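Local atomic coordinates of general secretion pathway protein L (Vibrio parahaemolyticus, PDB entry 2W7V), a protein that probably serves as an inner-membrane component of the type II secretion system, its periplasmic domain forming a dimer. Residues A56-G69 and N76-Q87. Residues are numbered along the deposited sequence; the frame is centred on the assembly and turned at random.
Sequences ARVKLAEKFNVEQG and NVVMGSFVLKRQ
L60 lays its CD1 methyl over one face of the F82 ring, 4.2 Å from the ring centroid and 14° off the normal, while V66 CG1, R57 CB and A56 CB come at the ring obliquely. A second CH-pi contact follows along strand 78-86: L84 CD1 sits over a face of the F64 ring, offset toward the rim, and K85 O lies at that ring's edge. The other methyl of L84, CD2, touches L60 CD1 at 4.0 Å and V66 CG1 at 3.9 Å. Q68 runs alongside F82, its amide plane 77° from the ring. Q68 reaches R57 because its chain runs out extended from a CG set opposite its own N (chi1 -166°); R57 NE (2.8 Å) and NH2 both bond Q68 OE1 from the same face of the amide, and NH2 also salt-bridges E54.

The strands 64-68 and 78-86 pair antiparallel, with N65–K85 and E67–V83 as hydrogen-bonded pairs. On the face away from the helix, K85 NZ meets E67 OE2 at 3.0 Å, nearly along its C-O axis.

Helix 51-61 thus packs its apolar side on the sheet's C-terminal hairpin, with L17 of helix 17-22 also touching L60, F64 and L84. The helix side is mainly apolar, A56 and L60 meeting F82 and L84, with one polar link from R57 to Q68 at the F82 end; the E67–K85 salt bridge ties the two strands together on the opposite face.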
ATOM      1  N   ALA A  56      -8.478   3.011 -15.623  1.00 11.37           N
ATOM      2  CA  ALA A  56      -8.154   2.986 -14.202  1.00 12.16           C
ATOM      3  C   ALA A  56      -8.753   4.203 -13.477  1.00 12.78           C
ATOM      4  O   ALA A  56      -9.390   4.021 -12.465  1.00 13.40           O
ATOM      5  CB  ALA A  56      -6.645   2.907 -13.985  1.00 11.37           C
ATOM      6  N   ARG A  57      -8.593   5.421 -14.012  1.00 13.92           N
ATOM      7  CA  ARG A  57      -9.167   6.602 -13.375  1.00 14.07           C
ATOM      8  C   ARG A  57     -10.646   6.463 -13.172  1.00 14.48           C
ATOM      9  O   ARG A  57     -11.127   6.775 -12.109  1.00 15.90           O
ATOM     10  CB  ARG A  57      -8.929   7.875 -14.156  1.00 13.58           C
ATOM     11  CG  ARG A  57      -9.230   9.169 -13.326  1.00 13.96           C
ATOM     12  CD  ARG A  57      -9.629  10.340 -14.199  1.00 16.50           C
ATOM     13  NE  ARG A  57      -8.802  10.230 -15.368  1.00 20.09           N
ATOM     14  CZ  ARG A  57      -9.197  10.127 -16.625  1.00 17.19           C
ATOM     15  NH1 ARG A  57     -10.449  10.279 -17.022  1.00 15.99           N
ATOM     16  NH2 ARG A  57      -8.250   9.931 -17.505  1.00 18.01           N
ATOM     17  N   VAL A  58     -11.365   6.015 -14.200  1.00 14.51           N
ATOM     18  CA  VAL A  58     -12.805   5.903 -14.148  1.00 14.13           C
ATOM     19  C   VAL A  58     -13.233   4.881 -13.095  1.00 13.99           C
ATOM     20  O   VAL A  58     -14.169   5.114 -12.351  1.00 14.78           O
ATOM     21  CB  VAL A  58     -13.399   5.498 -15.531  1.00 14.71           C
ATOM     22  CG1 VAL A  58     -14.826   4.982 -15.363  1.00 13.57           C
ATOM     23  CG2 VAL A  58     -13.312   6.685 -16.551  1.00 14.96           C
ATOM     24  N   LYS A  59     -12.556   3.751 -13.035  1.00 13.60           N
ATOM     25  CA  LYS A  59     -12.842   2.767 -12.011  1.00 13.75           C
ATOM     26  C   LYS A  59     -12.538   3.249 -10.583  1.00 13.36           C
ATOM     27  O   LYS A  59     -13.316   3.033  -9.669  1.00 13.08           O
ATOM     28  CB  LYS A  59     -12.053   1.498 -12.283  1.00 13.86           C
ATOM     29  CG  LYS A  59     -12.436   0.756 -13.547  1.00 13.52           C
ATOM     30  CD  LYS A  59     -11.864  -0.678 -13.489  1.00 15.12           C
ATOM     31  CE  LYS A  59     -11.987  -1.454 -14.804  1.00 15.43           C
ATOM     32  NZ  LYS A  59     -13.313  -2.071 -14.949  1.00 15.19           N
ATOM     33  N   LEU A  60     -11.395   3.876 -10.382  1.00 13.48           N
ATOM     34  CA  LEU A  60     -11.042   4.412  -9.078  1.00 14.49           C
ATOM     35  C   LEU A  60     -12.032   5.502  -8.626  1.00 14.46           C
ATOM     36  O   LEU A  60     -12.369   5.599  -7.462  1.00 15.39           O
ATOM     37  CB  LEU A  60      -9.603   4.978  -9.099  1.00 14.58           C
ATOM     38  CG  LEU A  60      -8.529   3.913  -9.373  1.00 15.79           C
ATOM     39  CD1 LEU A  60      -7.173   4.620  -9.598  1.00 19.40           C
ATOM     40  CD2 LEU A  60      -8.459   2.864  -8.293  1.00 11.73           C
ATOM     41  N   ALA A  61     -12.522   6.284  -9.573  1.00 15.06           N
ATOM     42  CA  ALA A  61     -13.432   7.425  -9.308  1.00 15.09           C
ATOM     43  C   ALA A  61     -14.802   7.001  -8.723  1.00 15.48           C
ATOM     44  O   ALA A  61     -15.501   7.822  -8.109  1.00 15.11           O
ATOM     45  CB  ALA A  61     -13.643   8.197 -10.601  1.00 14.29           C
ATOM     46  N   GLU A  62     -15.181   5.735  -8.913  1.00 15.35           N
ATOM     47  CA  GLU A  62     -16.438   5.221  -8.382  1.00 16.11           C
ATOM     48  C   GLU A  62     -16.482   5.234  -6.861  1.00 16.17           C
ATOM     49  O   GLU A  62     -17.543   5.439  -6.275  1.00 16.26           O
ATOM     50  CB  GLU A  62     -16.688   3.793  -8.887  1.00 16.27           C
ATOM     51  CG  GLU A  62     -16.801   3.695 -10.410  1.00 17.48           C
ATOM     52  CD  GLU A  62     -17.087   2.290 -10.929  1.00 18.15           C
ATOM     53  OE1 GLU A  62     -17.201   1.344 -10.108  1.00 20.80           O
ATOM     54  OE2 GLU A  62     -17.206   2.150 -12.174  1.00 20.28           O
ATOM     55  N   LYS A  63     -15.337   4.996  -6.223  1.00 16.13           N
ATOM     56  CA  LYS A  63     -15.280   4.895  -4.771  1.00 16.20           C
ATOM     57  C   LYS A  63     -14.224   5.809  -4.111  1.00 16.20           C
ATOM     58  O   LYS A  63     -14.131   5.853  -2.887  1.00 15.38           O
ATOM     59  CB  LYS A  63     -15.020   3.427  -4.386  1.00 16.30           C
ATOM     60  CG  LYS A  63     -16.133   2.429  -4.788  1.00 16.14           C
ATOM     61  CD  LYS A  63     -17.290   2.360  -3.803  1.00 15.24           C
ATOM     62  CE  LYS A  63     -18.528   1.766  -4.457  1.00 15.29           C
ATOM     63  NZ  LYS A  63     -19.407   0.981  -3.526  1.00 16.56           N
ATOM     64  N   PHE A  64     -13.412   6.501  -4.922  1.00 16.36           N
ATOM     65  CA  PHE A  64     -12.391   7.417  -4.419  1.00 16.79           C
ATOM     66  C   PHE A  64     -12.463   8.791  -5.067  1.00 17.40           C
ATOM     67  O   PHE A  64     -12.956   8.924  -6.174  1.00 18.79           O
ATOM     68  CB  PHE A  64     -10.979   6.842  -4.637  1.00 17.25           C
ATOM     69  CG  PHE A  64     -10.723   5.537  -3.917  1.00 17.13           C
ATOM     70  CD1 PHE A  64     -10.526   5.510  -2.566  1.00 17.73           C
ATOM     71  CD2 PHE A  64     -10.711   4.339  -4.608  1.00 18.20           C
ATOM     72  CE1 PHE A  64     -10.298   4.310  -1.903  1.00 19.09           C
ATOM     73  CE2 PHE A  64     -10.482   3.154  -3.969  1.00 17.99           C
ATOM     74  CZ  PHE A  64     -10.276   3.132  -2.615  1.00 18.50           C
ATOM     75  N   ASN A  65     -11.989   9.811  -4.348  1.00 17.37           N
ATOM     76  CA  ASN A  65     -11.552  11.062  -4.944  1.00 17.40           C
ATOM     77  C   ASN A  65     -10.199  10.786  -5.662  1.00 17.40           C
ATOM     78  O   ASN A  65      -9.202  10.488  -5.018  1.00 17.02           O
ATOM     79  CB  ASN A  65     -11.442  12.130  -3.831  1.00 17.78           C
ATOM     80  CG  ASN A  65     -11.192  13.557  -4.351  1.00 18.83           C
ATOM     81  OD1 ASN A  65     -10.711  13.776  -5.462  1.00 24.60           O
ATOM     82  ND2 ASN A  65     -11.499  14.535  -3.508  1.00 22.81           N
ATOM     83  N   VAL A  66     -10.183  10.855  -6.993  1.00 17.78           N
ATOM     84  CA  VAL A  66      -8.983  10.541  -7.815  1.00 17.49           C
ATOM     85  C   VAL A  66      -8.461  11.807  -8.492  1.00 17.17           C
ATOM     86  O   VAL A  66      -9.248  12.573  -9.067  1.00 16.14           O
ATOM     87  CB  VAL A  66      -9.306   9.503  -8.955  1.00 18.25           C
ATOM     88  CG1 VAL A  66      -8.020   8.895  -9.556  1.00 16.85           C
ATOM     89  CG2 VAL A  66     -10.149   8.367  -8.425  1.00 20.72           C
ATOM     90  N   GLU A  67      -7.146  12.012  -8.420  1.00 16.08           N
ATOM     91  CA  GLU A  67      -6.452  12.942  -9.276  1.00 15.74           C
ATOM     92  C   GLU A  67      -5.421  12.168 -10.099  1.00 14.80           C
ATOM     93  O   GLU A  67      -4.622  11.417  -9.574  1.00 13.51           O
ATOM     94  CB  GLU A  67      -5.751  14.001  -8.451  1.00 15.58           C
ATOM     95  CG  GLU A  67      -6.680  14.695  -7.464  1.00 18.07           C
ATOM     96  CD  GLU A  67      -5.943  15.685  -6.608  1.00 19.06           C
ATOM     97  OE1 GLU A  67      -5.500  16.715  -7.182  1.00 23.88           O
ATOM     98  OE2 GLU A  67      -5.771  15.412  -5.375  1.00 23.65           O
ATOM     99  N   GLN A  68      -5.475  12.316 -11.403  1.00 14.32           N
ATOM    100  CA  GLN A  68      -4.474  11.709 -12.247  1.00 14.18           C
ATOM    101  C   GLN A  68      -3.280  12.641 -12.325  1.00 13.08           C
ATOM    102  O   GLN A  68      -3.473  13.807 -12.406  1.00 12.06           O
ATOM    103  CB  GLN A  68      -5.063  11.446 -13.631  1.00 14.25           C
ATOM    104  CG  GLN A  68      -4.227  10.508 -14.481  1.00 14.02           C
ATOM    105  CD  GLN A  68      -4.990  10.034 -15.653  1.00 14.00           C
ATOM    106  OE1 GLN A  68      -6.122   9.578 -15.510  1.00 17.88           O
ATOM    107  NE2 GLN A  68      -4.388  10.107 -16.823  1.00 13.51           N
ATOM    108  N   GLY A  69      -2.060  12.129 -12.247  1.00 13.52           N
ATOM    109  CA  GLY A  69      -0.878  12.966 -12.445  1.00 14.38           C
ATOM    110  C   GLY A  69      -0.585  13.091 -13.941  1.00 14.73           C
ATOM    111  O   GLY A  69      -1.318  12.551 -14.756  1.00 14.92           O
ATOM    112  N   ASN A  76       9.318   2.301 -24.861  0.50  4.08           N
ATOM    113  CA  ASN A  76       8.053   2.868 -25.356  0.50  4.98           C
ATOM    114  C   ASN A  76       6.930   2.704 -24.311  0.50  4.95           C
ATOM    115  O   ASN A  76       5.885   2.118 -24.583  0.50  4.35           O
ATOM    116  CB  ASN A  76       7.674   2.189 -26.688  0.50  4.88           C
ATOM    117  CG  ASN A  76       7.195   3.169 -27.755  0.50  5.29           C
ATOM    118  OD1 ASN A  76       6.952   4.348 -27.498  0.50  6.00           O
ATOM    119  ND2 ASN A  76       7.073   2.670 -28.978  0.50  5.80           N
ATOM    120  N   VAL A  77       7.177   3.228 -23.112  1.00  5.73           N
ATOM    121  CA  VAL A  77       6.318   3.040 -21.948  1.00  6.06           C
ATOM    122  C   VAL A  77       5.679   4.366 -21.575  1.00  7.11           C
ATOM    123  O   VAL A  77       6.344   5.423 -21.603  1.00  8.63           O
ATOM    124  CB  VAL A  77       7.128   2.535 -20.728  1.00  6.31           C
ATOM    125  CG1 VAL A  77       6.231   1.943 -19.662  1.00  5.96           C
ATOM    126  CG2 VAL A  77       8.152   1.474 -21.149  1.00  7.44           C
ATOM    127  N   VAL A  78       4.393   4.317 -21.235  1.00  6.55           N
ATOM    128  CA  VAL A  78       3.667   5.480 -20.712  1.00  5.80           C
ATOM    129  C   VAL A  78       3.655   5.389 -19.171  1.00  5.93           C
ATOM    130  O   VAL A  78       3.350   4.335 -18.607  1.00  6.29           O
ATOM    131  CB  VAL A  78       2.225   5.541 -21.265  1.00  5.81           C
ATOM    132  CG1 VAL A  78       1.545   6.792 -20.793  1.00  5.71           C
ATOM    133  CG2 VAL A  78       2.231   5.435 -22.848  1.00  3.30           C
HETATM  134  N   MSE A  79       4.050   6.464 -18.502  1.00  4.75           N
HETATM  135  CA  MSE A  79       4.209   6.435 -17.071  1.00  4.50           C
HETATM  136  C   MSE A  79       3.338   7.505 -16.456  1.00  2.98           C
HETATM  137  O   MSE A  79       3.328   8.635 -16.910  1.00  2.00           O
HETATM  138  CB  MSE A  79       5.665   6.688 -16.712  1.00  4.28           C
HETATM  139  CG  MSE A  79       6.627   5.676 -17.278  1.00  5.04           C
HETATM  140 SE   MSE A  79       8.506   6.083 -16.763  1.00  7.34          SE
HETATM  141  CE  MSE A  79       8.299   5.692 -14.835  1.00  6.32           C
ATOM    142  N   GLY A  80       2.592   7.143 -15.420  1.00  2.91           N
ATOM    143  CA  GLY A  80       1.811   8.130 -14.692  1.00  2.78           C
ATOM    144  C   GLY A  80       1.504   7.719 -13.293  1.00  3.14           C
ATOM    145  O   GLY A  80       2.025   6.739 -12.786  1.00  2.04           O
ATOM    146  N   SER A  81       0.593   8.465 -12.684  1.00  4.05           N
ATOM    147  CA  SER A  81       0.295   8.302 -11.292  1.00  4.11           C
ATOM    148  C   SER A  81      -1.106   8.734 -10.982  1.00  4.32           C
ATOM    149  O   SER A  81      -1.771   9.365 -11.804  1.00  3.18           O
ATOM    150  CB  SER A  81       1.271   9.126 -10.454  1.00  3.98           C
ATOM    151  OG  SER A  81       1.125  10.479 -10.798  1.00  5.27           O
ATOM    152  N   PHE A  82      -1.522   8.365  -9.765  1.00  4.31           N
ATOM    153  CA  PHE A  82      -2.821   8.691  -9.225  1.00  3.65           C
ATOM    154  C   PHE A  82      -2.638   9.003  -7.759  1.00  2.98           C
ATOM    155  O   PHE A  82      -1.844   8.361  -7.088  1.00  2.12           O
ATOM    156  CB  PHE A  82      -3.734   7.474  -9.302  1.00  4.45           C
ATOM    157  CG  PHE A  82      -4.099   7.080 -10.669  1.00  3.84           C
ATOM    158  CD1 PHE A  82      -4.954   7.847 -11.401  1.00  3.14           C
ATOM    159  CD2 PHE A  82      -3.602   5.906 -11.220  1.00  5.03           C
ATOM    160  CE1 PHE A  82      -5.284   7.494 -12.674  1.00  2.06           C
ATOM    161  CE2 PHE A  82      -3.952   5.538 -12.531  1.00  2.87           C
ATOM    162  CZ  PHE A  82      -4.784   6.330 -13.239  1.00  2.56           C
ATOM    163  N   VAL A  83      -3.392   9.977  -7.279  1.00  2.70           N
ATOM    164  CA  VAL A  83      -3.560  10.252  -5.868  1.00  2.13           C
ATOM    165  C   VAL A  83      -5.018   9.973  -5.519  1.00  2.03           C
ATOM    166  O   VAL A  83      -5.905  10.466  -6.169  1.00  2.00           O
ATOM    167  CB  VAL A  83      -3.210  11.712  -5.541  1.00  2.00           C
ATOM    168  CG1 VAL A  83      -3.420  11.976  -4.075  1.00  2.13           C
ATOM    169  CG2 VAL A  83      -1.742  11.980  -5.914  1.00  2.36           C
ATOM    170  N   LEU A  84      -5.236   9.121  -4.525  1.00  2.11           N
ATOM    171  CA  LEU A  84      -6.568   8.805  -4.029  1.00  2.00           C
ATOM    172  C   LEU A  84      -6.752   9.402  -2.641  1.00  2.00           C
ATOM    173  O   LEU A  84      -5.867   9.289  -1.795  1.00  2.00           O
ATOM    174  CB  LEU A  84      -6.737   7.283  -3.886  1.00  2.00           C
ATOM    175  CG  LEU A  84      -6.359   6.393  -5.054  1.00  3.22           C
ATOM    176  CD1 LEU A  84      -6.691   4.910  -4.742  1.00  2.00           C
ATOM    177  CD2 LEU A  84      -7.034   6.870  -6.312  1.00  2.00           C
ATOM    178  N   LYS A  85      -7.916   9.973  -2.418  1.00  2.00           N
ATOM    179  CA  LYS A  85      -8.408  10.385  -1.117  1.00  2.00           C
ATOM    180  C   LYS A  85      -9.821   9.830  -0.958  1.00  2.00           C
ATOM    181  O   LYS A  85     -10.446   9.383  -1.928  1.00  2.00           O
ATOM    182  CB  LYS A  85      -8.438  11.911  -1.029  1.00  2.00           C
ATOM    183  CG  LYS A  85      -7.088  12.575  -1.314  1.00  2.00           C
ATOM    184  CD  LYS A  85      -7.237  14.074  -1.679  1.00  2.44           C
ATOM    185  CE  LYS A  85      -5.928  14.616  -2.276  1.00  3.42           C
ATOM    186  NZ  LYS A  85      -5.909  16.087  -2.445  1.00  2.75           N
ATOM    187  N   ARG A  86     -10.334   9.866   0.261  1.00  2.00           N
ATOM    188  CA  ARG A  86     -11.666   9.302   0.552  1.00  2.46           C
ATOM    189  C   ARG A  86     -12.821   9.997  -0.243  1.00  2.40           C
ATOM    190  O   ARG A  86     -12.808  11.204  -0.360  1.00  2.00           O
ATOM    191  CB  ARG A  86     -11.968   9.397   2.063  1.00  2.50           C
ATOM    192  CG  ARG A  86     -11.049   8.544   2.939  1.00  3.41           C
ATOM    193  CD  ARG A  86     -11.788   7.901   4.119  1.00  2.96           C
ATOM    194  NE  ARG A  86     -11.983   8.839   5.211  1.00  4.65           N
ATOM    195  CZ  ARG A  86     -12.977   8.796   6.103  1.00  4.98           C
ATOM    196  NH1 ARG A  86     -13.925   7.856   6.054  1.00  5.77           N
ATOM    197  NH2 ARG A  86     -13.023   9.715   7.061  1.00  4.63           N
ATOM    198  N   GLN A  87     -13.743   9.179  -0.797  1.00  3.07           N
ATOM    199  CA  GLN A  87     -15.061   9.540  -1.438  1.00  3.34           C
ATOM    200  C   GLN A  87     -15.199   9.217  -2.955  1.00  3.44           C
ATOM    201  O   GLN A  87     -16.330   9.118  -3.519  1.00  3.15           O
ATOM    202  CB  GLN A  87     -15.477  10.988  -1.178  1.00  3.36           C
ATOM    203  CG  GLN A  87     -15.949  11.280   0.227  1.00  3.47           C
ATOM    204  CD  GLN A  87     -16.248  12.755   0.387  1.00  4.54           C
ATOM    205  OE1 GLN A  87     -15.385  13.594   0.115  1.00  6.30           O
ATOM    206  NE2 GLN A  87     -17.480  13.086   0.788  1.00  4.53           N
TER